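Long-range contact in Pex (Synechococcus elongatus PCC 7942, PDB 2E1N), which modifies the cyanobacterial circadian clock as a period extender, probably acting as a DNA-binding transcriptional regulator of the PadR type: residues H60-Y64 with W118-L122. Residues are numbered along the deposited sequence; the frame is centred on the assembly and turned at random.
Sequences HWPNY and WERYL
Trp118 turns the edge of its indole toward both Trp61 and Tyr64. With CG anti to the backbone N (chi1 173°), the ring swings out from helix 110-123 and makes two edge-to-face pairs. Its five-membered ring meets the face of the Trp61 six-membered ring, planes at 76° and centroids 5.6 Å apart; His60 CB lies against the opposite face of Trp61. Its six-membered ring points toward the face of Tyr64, with the planes inclined at 61°. Tyr38 and Leu57 also touch Trp118, which is buried. Just under a turn further along, Tyr121 reaches Tyr64 from the opposite direction: CE2 of Tyr121 lies 3.3 Å from Tyr64 OH, and Tyr64 CZ sits in the plane of the Tyr121 ring, at its edge. Phe22 of the second subunit packs on Tyr121. Leu122 closes the row by splitting its methyls: CD1 comes to 3.1 Å from Trp61 NE1, a tight approach, while CD2 slides past Tyr64 to 3.8 Å from its CE2. CD1 also rests over the rim of one face of Trp118. An alanine in place of Tyr64 would probably open a gap beside Leu122 CD2, cost Trp118 one of its two edge-to-face partners in this contact and leave Tyr121 CE2 without the hydroxyl it meets. No hydrogen bond crosses the contact; a type I turn, closed by Tyr64 N to Trp61 O at 3.0 Å, brings both aromatics to the same helix. The resulting aromatic cluster packs the C-terminal helix against the loop joining helix 50-60 to strand 64-65 within a PadR-like winged-helix fold.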
loop_
_atom_site.group_PDB
_atom_site.type_symbol
_atom_site.label_atom_id
_atom_site.label_comp_id
_atom_site.label_asym_id
_atom_site.label_seq_id
_atom_site.Cartn_x
_atom_site.Cartn_y
_atom_site.Cartn_z
ATOM N N HIS B 60 -16.480 -2.641 5.577
ATOM C CA HIS B 60 -16.174 -4.067 5.333
ATOM C C HIS B 60 -14.698 -4.337 5.159
ATOM O O HIS B 60 -14.210 -5.393 5.593
ATOM C CB HIS B 60 -17.045 -4.621 4.183
ATOM C CG HIS B 60 -18.479 -4.779 4.572
ATOM N ND1 HIS B 60 -19.116 -6.004 4.612
ATOM C CD2 HIS B 60 -19.384 -3.870 5.014
ATOM C CE1 HIS B 60 -20.361 -5.834 5.032
ATOM N NE2 HIS B 60 -20.545 -4.551 5.296
ATOM N N TRP B 61 -13.962 -3.389 4.583
ATOM C CA TRP B 61 -12.521 -3.525 4.393
ATOM C C TRP B 61 -11.792 -2.254 4.906
ATOM O O TRP B 61 -11.366 -1.435 4.116
ATOM C CB TRP B 61 -12.166 -3.718 2.911
ATOM C CG TRP B 61 -12.746 -4.918 2.293
ATOM C CD1 TRP B 61 -12.177 -6.168 2.239
ATOM C CD2 TRP B 61 -13.984 -5.010 1.613
ATOM N NE1 TRP B 61 -13.012 -7.034 1.576
ATOM C CE2 TRP B 61 -14.127 -6.350 1.178
ATOM C CE3 TRP B 61 -15.008 -4.112 1.363
ATOM C CZ2 TRP B 61 -15.244 -6.790 0.497
ATOM C CZ3 TRP B 61 -16.129 -4.552 0.658
ATOM C CH2 TRP B 61 -16.234 -5.865 0.234
ATOM N N PRO B 62 -11.668 -2.107 6.229
ATOM C CA PRO B 62 -11.122 -0.891 6.850
ATOM C C PRO B 62 -9.675 -0.552 6.554
ATOM O O PRO B 62 -9.225 0.523 6.941
ATOM C CB PRO B 62 -11.344 -1.097 8.341
ATOM C CG PRO B 62 -11.891 -2.462 8.524
ATOM C CD PRO B 62 -12.153 -3.094 7.207
ATOM N N ASN B 63 -8.936 -1.432 5.885
ATOM C CA ASN B 63 -7.611 -1.083 5.459
ATOM C C ASN B 63 -7.626 -0.153 4.251
ATOM O O ASN B 63 -6.556 0.269 3.832
ATOM C CB ASN B 63 -6.792 -2.325 5.060
ATOM C CG ASN B 63 -6.479 -3.236 6.228
ATOM O OD1 ASN B 63 -6.191 -2.786 7.334
ATOM N ND2 ASN B 63 -6.532 -4.543 5.975
ATOM N N TYR B 64 -8.813 0.070 3.656
ATOM C CA TYR B 64 -8.951 0.882 2.446
ATOM C C TYR B 64 -9.929 2.006 2.617
ATOM O O TYR B 64 -10.849 1.916 3.451
ATOM C CB TYR B 64 -9.468 0.015 1.285
ATOM C CG TYR B 64 -8.493 -1.079 1.019
ATOM C CD1 TYR B 64 -7.267 -0.799 0.432
ATOM C CD2 TYR B 64 -8.756 -2.367 1.428
ATOM C CE1 TYR B 64 -6.317 -1.822 0.210
ATOM C CE2 TYR B 64 -7.805 -3.392 1.239
ATOM C CZ TYR B 64 -6.597 -3.101 0.633
ATOM O OH TYR B 64 -5.669 -4.116 0.433
ATOM N N TRP B 118 -10.247 -7.766 -7.948
ATOM C CA TRP B 118 -10.415 -7.227 -6.600
ATOM C C TRP B 118 -10.220 -8.306 -5.530
ATOM O O TRP B 118 -9.351 -8.178 -4.650
ATOM C CB TRP B 118 -11.811 -6.598 -6.477
ATOM C CG TRP B 118 -12.212 -6.149 -5.119
ATOM C CD1 TRP B 118 -13.256 -6.627 -4.366
ATOM C CD2 TRP B 118 -11.610 -5.117 -4.358
ATOM N NE1 TRP B 118 -13.318 -5.962 -3.171
ATOM C CE2 TRP B 118 -12.325 -5.020 -3.147
ATOM C CE3 TRP B 118 -10.518 -4.264 -4.575
ATOM C CZ2 TRP B 118 -11.988 -4.118 -2.164
ATOM C CZ3 TRP B 118 -10.194 -3.372 -3.608
ATOM C CH2 TRP B 118 -10.923 -3.309 -2.401
ATOM N N GLU B 119 -11.000 -9.365 -5.635
ATOM C CA GLU B 119 -11.000 -10.413 -4.613
ATOM C C GLU B 119 -9.615 -11.061 -4.505
ATOM O O GLU B 119 -9.100 -11.310 -3.393
ATOM C CB GLU B 119 -12.063 -11.473 -4.897
ATOM C CG GLU B 119 -13.500 -10.965 -5.048
ATOM C CD GLU B 119 -14.122 -10.362 -3.764
ATOM O OE1 GLU B 119 -15.139 -9.633 -3.900
ATOM O OE2 GLU B 119 -13.632 -10.621 -2.637
ATOM N N ARG B 120 -8.991 -11.302 -5.652
ATOM C CA ARG B 120 -7.645 -11.883 -5.643
ATOM C C ARG B 120 -6.661 -10.932 -4.950
ATOM O O ARG B 120 -5.872 -11.361 -4.101
ATOM C CB ARG B 120 -7.203 -12.278 -7.059
ATOM C CG ARG B 120 -7.946 -13.518 -7.582
ATOM C CD ARG B 120 -7.145 -14.313 -8.630
ATOM N NE ARG B 120 -7.934 -15.381 -9.275
ATOM C CZ ARG B 120 -7.685 -16.698 -9.201
ATOM N NH1 ARG B 120 -6.670 -17.179 -8.494
ATOM N NH2 ARG B 120 -8.475 -17.557 -9.843
ATOM N N TYR B 121 -6.747 -9.642 -5.276
ATOM C CA TYR B 121 -5.943 -8.616 -4.630
ATOM C C TYR B 121 -6.128 -8.624 -3.109
ATOM O O TYR B 121 -5.156 -8.465 -2.350
ATOM C CB TYR B 121 -6.308 -7.244 -5.194
ATOM C CG TYR B 121 -5.599 -6.084 -4.552
ATOM C CD1 TYR B 121 -4.413 -5.596 -5.080
ATOM C CD2 TYR B 121 -6.133 -5.455 -3.431
ATOM C CE1 TYR B 121 -3.771 -4.532 -4.512
ATOM C CE2 TYR B 121 -5.497 -4.395 -2.856
ATOM C CZ TYR B 121 -4.314 -3.937 -3.399
ATOM O OH TYR B 121 -3.682 -2.854 -2.829
ATOM N N LEU B 122 -7.364 -8.822 -2.664
ATOM C CA LEU B 122 -7.651 -8.837 -1.228
ATOM C C LEU B 122 -6.922 -9.970 -0.504
ATOM O O LEU B 122 -6.364 -9.764 0.575
ATOM C CB LEU B 122 -9.146 -8.932 -0.970
ATOM C CG LEU B 122 -9.884 -7.625 -1.238
ATOM C CD1 LEU B 122 -11.332 -7.818 -0.941
ATOM C CD2 LEU B 122 -9.268 -6.465 -0.428
#